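Local coordinates for protein glutathione synthetase-like effector 30 (Gpa-GSS30-apo) (Globodera pallida, PDB 5OET) that resembles glutathione synthetase, the ligase that adds glycine to gamma-glutamylcysteine using ATP, and probably serves this plant-parasitic nematode as an effector, at residues Q34-V37 with P38-E41; E41-P44 with Q45-L48; F458-P461 with N462-P465. All coordinates share one frame; numbering follows the deposited sequence.

The three contacts are all local and all lie at the surface, on the same side of the chain's centre, yet each solves a chain reversal or a helix start differently. Contact 1 (34-41) is a loop turn held by one backbone bond and by apolar side chains, with a single buried residue, V37. Contact 2 (41-48) shares E41 with it and is the most polar: the D43 carboxylate and two carbonyls accept from the N-H groups that open helix 44-59. Contact 3 (458-465) follows strand 454-459, has no hydrogen bond across its segments and has a methionine packed against an arginine and a CA-H...O contact. L48 and P465 pack together, joining contacts 2 and 3.

Contact 1: residues Q34-V37 with P38-E41; sequences QYCV and PNIE
P38 opens the second segment by folding its ring back on the residues just before it. Its CD lies 3.4 Å from CB of V37, the two side chains crossing at about a right angle, and 3.8 Å from SG of C36. N39 comes next and turns its amide toward the same cysteine, bringing OD1 to 3.3 Å from C36 SG. I40 then closes the turn. Its backbone N gives a hydrogen bond to V37 O (3.1 Å, 161° at the hydrogen), with the N-H approaching from above the carbonyl plane instead of along a lone pair. P38 and N39 at the corners have the backbone angles of a type I turn, so residues 37-40 form a type I beta turn, a compact reversal for which proline at the second position is well suited. The side chain of I40 runs out extended (chi2 173°), carrying CD1 to 3.6 Å from Y35 OH and 4.0 Å from Y35 CE1. The methyl meets the phenol obliquely, and Y35 is fixed from outside as well: its hydroxyl is hydrogen-bonded to P93 O and its ring stacks with Y523. The whole turn leads into helix 44-59 and leans on strand 454-459, where V37 touches N456 and H457 and P38 touches K455, while Y35 and I40 both rest on Y92 in a loop.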
loop_
_atom_site.group_PDB
_atom_site.type_symbol
_atom_site.label_atom_id
_atom_site.label_comp_id
_atom_site.label_asym_id
_atom_site.label_seq_id
_atom_site.Cartn_x
_atom_site.Cartn_y
_atom_site.Cartn_z
ATOM N N GLN A 34 -26.049 16.126 14.766
ATOM C CA GLN A 34 -25.203 14.932 15.029
ATOM C C GLN A 34 -24.696 14.317 13.720
ATOM O O GLN A 34 -25.383 14.384 12.704
ATOM C CB GLN A 34 -25.984 13.883 15.829
ATOM C CG GLN A 34 -25.130 12.712 16.349
ATOM C CD GLN A 34 -25.772 11.956 17.503
ATOM O OE1 GLN A 34 -26.359 10.895 17.297
ATOM N NE2 GLN A 34 -25.630 12.479 18.731
ATOM N N TYR A 35 -23.491 13.737 13.768
ATOM C CA TYR A 35 -22.842 13.125 12.612
ATOM C C TYR A 35 -23.683 11.995 12.046
ATOM O O TYR A 35 -24.101 11.098 12.772
ATOM C CB TYR A 35 -21.469 12.543 13.009
ATOM C CG TYR A 35 -20.752 11.817 11.880
ATOM C CD1 TYR A 35 -19.945 12.510 10.991
ATOM C CD2 TYR A 35 -20.879 10.439 11.715
ATOM C CE1 TYR A 35 -19.299 11.858 9.957
ATOM C CE2 TYR A 35 -20.233 9.769 10.692
ATOM C CZ TYR A 35 -19.443 10.478 9.805
ATOM O OH TYR A 35 -18.777 9.830 8.769
ATOM N N CYS A 36 -23.933 12.047 10.750
ATOM C CA CYS A 36 -24.421 10.882 10.025
ATOM C C CYS A 36 -23.990 10.997 8.563
ATOM O O CYS A 36 -23.768 12.090 8.048
ATOM C CB CYS A 36 -25.928 10.705 10.182
ATOM S SG CYS A 36 -26.892 11.486 8.882
ATOM N N VAL A 37 -23.860 9.861 7.907
ATOM C CA VAL A 37 -23.135 9.802 6.650
ATOM C C VAL A 37 -23.861 10.463 5.474
ATOM O O VAL A 37 -23.222 11.160 4.689
ATOM C CB VAL A 37 -22.727 8.353 6.352
ATOM C CG1 VAL A 37 -22.258 8.186 4.926
ATOM C CG2 VAL A 37 -21.632 7.941 7.311
ATOM N N PRO A 38 -25.178 10.241 5.325
ATOM C CA PRO A 38 -25.917 10.942 4.253
ATOM C C PRO A 38 -25.754 12.472 4.217
ATOM O O PRO A 38 -25.615 13.014 3.134
ATOM C CB PRO A 38 -27.369 10.566 4.526
ATOM C CG PRO A 38 -27.271 9.228 5.161
ATOM C CD PRO A 38 -26.014 9.221 5.977
ATOM N N ASN A 39 -25.725 13.136 5.382
ATOM C CA ASN A 39 -25.575 14.613 5.475
ATOM C C ASN A 39 -24.163 15.145 5.210
ATOM O O ASN A 39 -23.914 16.334 5.371
ATOM C CB ASN A 39 -26.052 15.136 6.840
ATOM C CG ASN A 39 -27.488 14.774 7.136
ATOM O OD1 ASN A 39 -27.860 14.598 8.287
ATOM N ND2 ASN A 39 -28.297 14.639 6.096
ATOM N N ILE A 40 -23.238 14.279 4.821
ATOM C CA ILE A 40 -21.943 14.711 4.309
ATOM C C ILE A 40 -22.113 15.175 2.864
ATOM O O ILE A 40 -21.763 16.302 2.544
ATOM C CB ILE A 40 -20.894 13.575 4.374
ATOM C CG1 ILE A 40 -20.660 13.175 5.837
ATOM C CG2 ILE A 40 -19.601 13.988 3.677
ATOM C CD1 ILE A 40 -19.773 11.961 6.024
ATOM N N GLU A 41 -22.644 14.295 2.014
ATOM C CA GLU A 41 -22.732 14.522 0.568
ATOM C C GLU A 41 -23.802 13.611 -0.036
ATOM O O GLU A 41 -23.911 12.446 0.348
ATOM C CB GLU A 41 -21.363 14.285 -0.101
ATOM C CG GLU A 41 -21.280 14.556 -1.609
ATOM C CD GLU A 41 -21.469 16.032 -2.007
ATOM O OE1 GLU A 41 -20.560 16.843 -1.701
ATOM O OE2 GLU A 41 -22.509 16.386 -2.651
#

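Contact 2: residues E41-P44 with Q45-L48; sequences EQDP and QILL
Two carboxylates, those of D43 and E41, present a face to the same residue, I46. CG1 of I46 sits over one face of the D43 group, 3.8 Å from D43 CG, while its other branch, CG2, lies over a face of the E41 group, 3.9 Å from E41 CD. The isoleucine reaches both because its first torsion of -61° sets CG1 beside the backbone N and leaves CG2 anti to it, so that the branches diverge toward different acids. The aliphatic part of E41 shares in this, with CG 3.8 Å from I46 CG2. At the carboxylate edges the chemistry is polar. E41 OE2 uses its anti lone pair to accept from D43 N at 3.2 Å, which draws the glutamate chain back onto the backbone two residues on. D43 OD1 takes two weak bonds, from Q45 N at the edge (3.0 Å) and from I46 N, which reaches it from above the face at 3.4 Å. D43 is thus the N-cap of helix 44-59, supplying an acceptor to amides of the first turn that have no carbonyl before them in the helix; its negative charge there would be expected to suit the positive end of the helix dipole. P44, whose ring nitrogen has no hydrogen to give, occupies the first helical position. The regular helical pattern then starts at once, with L47 N bonding to D43 O at 2.9 Å and L48 N to P44 O. L47 is the buried member: its CG lies against D43 O and its CD1 against E41 O, and it reaches L91 and H457 beyond. I46 also packs on R280 and Q45 on R290, both of the second subunit.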
loop_
_atom_site.group_PDB
_atom_site.type_symbol
_atom_site.label_atom_id
_atom_site.label_comp_id
_atom_site.label_asym_id
_atom_site.label_seq_id
_atom_site.Cartn_x
_atom_site.Cartn_y
_atom_site.Cartn_z
ATOM N N GLU A 41 -22.644 14.295 2.014
ATOM C CA GLU A 41 -22.732 14.522 0.568
ATOM C C GLU A 41 -23.802 13.611 -0.036
ATOM O O GLU A 41 -23.911 12.446 0.348
ATOM C CB GLU A 41 -21.363 14.285 -0.101
ATOM C CG GLU A 41 -21.280 14.556 -1.609
ATOM C CD GLU A 41 -21.469 16.032 -2.007
ATOM O OE1 GLU A 41 -20.560 16.843 -1.701
ATOM O OE2 GLU A 41 -22.509 16.386 -2.651
ATOM N N GLN A 42 -24.599 14.164 -0.952
ATOM C CA GLN A 42 -25.633 13.408 -1.691
ATOM C C GLN A 42 -25.610 13.597 -3.219
ATOM O O GLN A 42 -26.496 13.119 -3.907
ATOM C CB GLN A 42 -27.039 13.729 -1.139
ATOM C CG GLN A 42 -27.871 12.478 -0.850
ATOM C CD GLN A 42 -27.388 11.784 0.398
ATOM O OE1 GLN A 42 -26.884 10.660 0.364
ATOM N NE2 GLN A 42 -27.493 12.477 1.510
ATOM N N ASP A 43 -24.593 14.267 -3.755
ATOM C CA ASP A 43 -24.386 14.290 -5.195
ATOM C C ASP A 43 -23.844 12.912 -5.588
ATOM O O ASP A 43 -22.805 12.518 -5.077
ATOM C CB ASP A 43 -23.421 15.414 -5.591
ATOM C CG ASP A 43 -23.396 15.657 -7.092
ATOM O OD1 ASP A 43 -23.307 14.673 -7.855
ATOM O OD2 ASP A 43 -23.487 16.836 -7.510
ATOM N N PRO A 44 -24.548 12.164 -6.475
ATOM C CA PRO A 44 -24.032 10.826 -6.844
ATOM C C PRO A 44 -22.694 10.876 -7.585
ATOM O O PRO A 44 -21.823 10.050 -7.314
ATOM C CB PRO A 44 -25.128 10.226 -7.744
ATOM C CG PRO A 44 -26.287 11.143 -7.655
ATOM C CD PRO A 44 -25.808 12.483 -7.174
ATOM N N GLN A 45 -22.542 11.840 -8.491
ATOM C CA GLN A 45 -21.293 12.051 -9.233
ATOM C C GLN A 45 -20.113 12.326 -8.301
ATOM O O GLN A 45 -19.031 11.763 -8.484
ATOM C CB GLN A 45 -21.466 13.196 -10.269
ATOM C CG GLN A 45 -20.309 13.464 -11.220
ATOM C CD GLN A 45 -19.690 12.191 -11.784
ATOM O OE1 GLN A 45 -18.576 11.856 -11.409
ATOM N NE2 GLN A 45 -20.417 11.458 -12.653
ATOM N N ILE A 46 -20.321 13.146 -7.276
ATOM C CA ILE A 46 -19.285 13.360 -6.269
ATOM C C ILE A 46 -19.027 12.103 -5.420
ATOM O O ILE A 46 -17.866 11.752 -5.176
ATOM C CB ILE A 46 -19.611 14.560 -5.373
ATOM C CG1 ILE A 46 -19.690 15.855 -6.220
ATOM C CG2 ILE A 46 -18.571 14.730 -4.270
ATOM C CD1 ILE A 46 -18.425 16.197 -7.003
ATOM N N LEU A 47 -20.083 11.422 -4.980
ATOM C CA LEU A 47 -19.906 10.167 -4.238
ATOM C C LEU A 47 -19.159 9.116 -5.055
ATOM O O LEU A 47 -18.307 8.404 -4.507
ATOM C CB LEU A 47 -21.241 9.587 -3.765
ATOM C CG LEU A 47 -21.898 10.359 -2.626
ATOM C CD1 LEU A 47 -23.337 9.904 -2.389
ATOM C CD2 LEU A 47 -21.083 10.230 -1.354
ATOM N N LEU A 48 -19.478 9.025 -6.349
ATOM C CA LEU A 48 -18.757 8.141 -7.250
ATOM C C LEU A 48 -17.280 8.518 -7.278
ATOM O O LEU A 48 -16.419 7.657 -7.109
ATOM C CB LEU A 48 -19.349 8.160 -8.653
ATOM C CG LEU A 48 -18.475 7.441 -9.702
ATOM C CD1 LEU A 48 -18.283 5.968 -9.361
ATOM C CD2 LEU A 48 -19.022 7.641 -11.090
#

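Contact 3: residues F458-P461 with N462-P465; sequences FVRP and NMAP
R460 and M463 meet across the bend of the chain, their side chains crossing at a slant. Followed outward, the arginine begins at CB, which lies 3.6 Å from M463 CG. Farther out, CD comes 3.9 Å from M463 SD, and there the chain bends: the third torsion, -108°, swings the guanidinium so that one of its faces is turned to the methionine. The methyl CE rests over that face, 4.2 Å from R460 CZ and 3.7 Å from NH1. The methyl alone covers the face, a van der Waals contact with the guanidinium, while SD lies off beside CD and NH1. M463 can cross the arginine in this way because its first torsion of 46° places CG between the backbone N and the carbonyl carbon, and a bend at its own third torsion brings CE round. No hydrogen bond joins the two segments. Their backbones run in nearly opposite directions, and at the open end F458 O receives a bent CA-H...O contact from P465 CA at 3.4 Å. At the tip, N462 stands out from the bend, its ND2 3.9 Å from P461 CB, while its OD1 accepts from M82 N of the second subunit, so the exposed corner is used in the dimer. P461 lies on Q85 and F86 of strand 83-90, and P465 touches L48 and S51 of helix 44-59. Residues 460-463 form a type II beta turn, with proline at the second position and N462 in the left-handed conformation (phi 57°) at the third, which reverses the chain as it leaves strand 454-459 and heads for strand 466-467.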
loop_
_atom_site.group_PDB
_atom_site.type_symbol
_atom_site.label_atom_id
_atom_site.label_comp_id
_atom_site.label_asym_id
_atom_site.label_seq_id
_atom_site.Cartn_x
_atom_site.Cartn_y
_atom_site.Cartn_z
ATOM N N PHE A 458 -21.206 1.734 0.345
ATOM C CA PHE A 458 -20.338 0.550 0.248
ATOM C C PHE A 458 -19.571 0.514 -1.080
ATOM O O PHE A 458 -20.174 0.547 -2.139
ATOM C CB PHE A 458 -21.213 -0.701 0.351
ATOM C CG PHE A 458 -21.608 -1.085 1.751
ATOM C CD1 PHE A 458 -21.430 -0.239 2.849
ATOM C CD2 PHE A 458 -22.203 -2.347 1.962
ATOM C CE1 PHE A 458 -21.804 -0.663 4.124
ATOM C CE2 PHE A 458 -22.574 -2.763 3.235
ATOM C CZ PHE A 458 -22.376 -1.916 4.319
ATOM N N VAL A 459 -18.252 0.423 -1.016
ATOM C CA VAL A 459 -17.404 0.458 -2.203
ATOM C C VAL A 459 -16.828 -0.923 -2.445
ATOM O O VAL A 459 -16.121 -1.437 -1.598
ATOM C CB VAL A 459 -16.249 1.439 -1.990
ATOM C CG1 VAL A 459 -15.403 1.568 -3.253
ATOM C CG2 VAL A 459 -16.811 2.772 -1.555
ATOM N N ARG A 460 -17.126 -1.512 -3.601
ATOM C CA ARG A 460 -16.694 -2.862 -3.924
ATOM C C ARG A 460 -15.915 -2.874 -5.221
ATOM O O ARG A 460 -16.187 -2.063 -6.098
ATOM C CB ARG A 460 -17.882 -3.784 -4.082
ATOM C CG ARG A 460 -18.314 -4.424 -2.781
ATOM C CD ARG A 460 -19.636 -5.167 -2.948
ATOM N NE ARG A 460 -20.767 -4.485 -2.292
ATOM C CZ ARG A 460 -22.066 -4.763 -2.485
ATOM N NH1 ARG A 460 -22.458 -5.722 -3.335
ATOM N NH2 ARG A 460 -22.991 -4.076 -1.806
ATOM N N PRO A 461 -14.963 -3.824 -5.350
ATOM C CA PRO A 461 -14.227 -4.121 -6.584
ATOM C C PRO A 461 -15.093 -4.366 -7.826
ATOM O O PRO A 461 -16.016 -5.164 -7.778
ATOM C CB PRO A 461 -13.498 -5.411 -6.237
ATOM C CG PRO A 461 -13.300 -5.351 -4.762
ATOM C CD PRO A 461 -14.457 -4.611 -4.205
ATOM N N ASN A 462 -14.783 -3.663 -8.914
ATOM C CA ASN A 462 -15.415 -3.862 -10.240
ATOM C C ASN A 462 -16.950 -3.724 -10.283
ATOM O O ASN A 462 -17.601 -4.343 -11.119
ATOM C CB ASN A 462 -14.946 -5.201 -10.847
ATOM C CG ASN A 462 -13.433 -5.258 -11.017
ATOM O OD1 ASN A 462 -12.881 -4.733 -12.002
ATOM N ND2 ASN A 462 -12.748 -5.873 -10.046
ATOM N N MET A 463 -17.512 -2.898 -9.396
ATOM C CA MET A 463 -18.919 -2.480 -9.492
ATOM C C MET A 463 -19.109 -1.063 -9.022
ATOM O O MET A 463 -18.254 -0.521 -8.344
ATOM C CB MET A 463 -19.851 -3.375 -8.688
ATOM C CG MET A 463 -19.453 -3.741 -7.278
ATOM S SD MET A 463 -20.672 -4.959 -6.709
ATOM C CE MET A 463 -22.188 -3.999 -6.596
ATOM N N ALA A 464 -20.247 -0.471 -9.382
ATOM C CA ALA A 464 -20.628 0.843 -8.895
ATOM C C ALA A 464 -20.856 0.776 -7.386
ATOM O O ALA A 464 -21.260 -0.279 -6.862
ATOM C CB ALA A 464 -21.876 1.350 -9.602
ATOM N N PRO A 465 -20.580 1.888 -6.673
ATOM C CA PRO A 465 -20.789 1.881 -5.230
ATOM C C PRO A 465 -22.278 1.931 -4.891
ATOM O O PRO A 465 -23.064 2.549 -5.613
ATOM C CB PRO A 465 -20.078 3.155 -4.769
ATOM C CG PRO A 465 -20.200 4.066 -5.927
ATOM C CD PRO A 465 -20.119 3.204 -7.152
#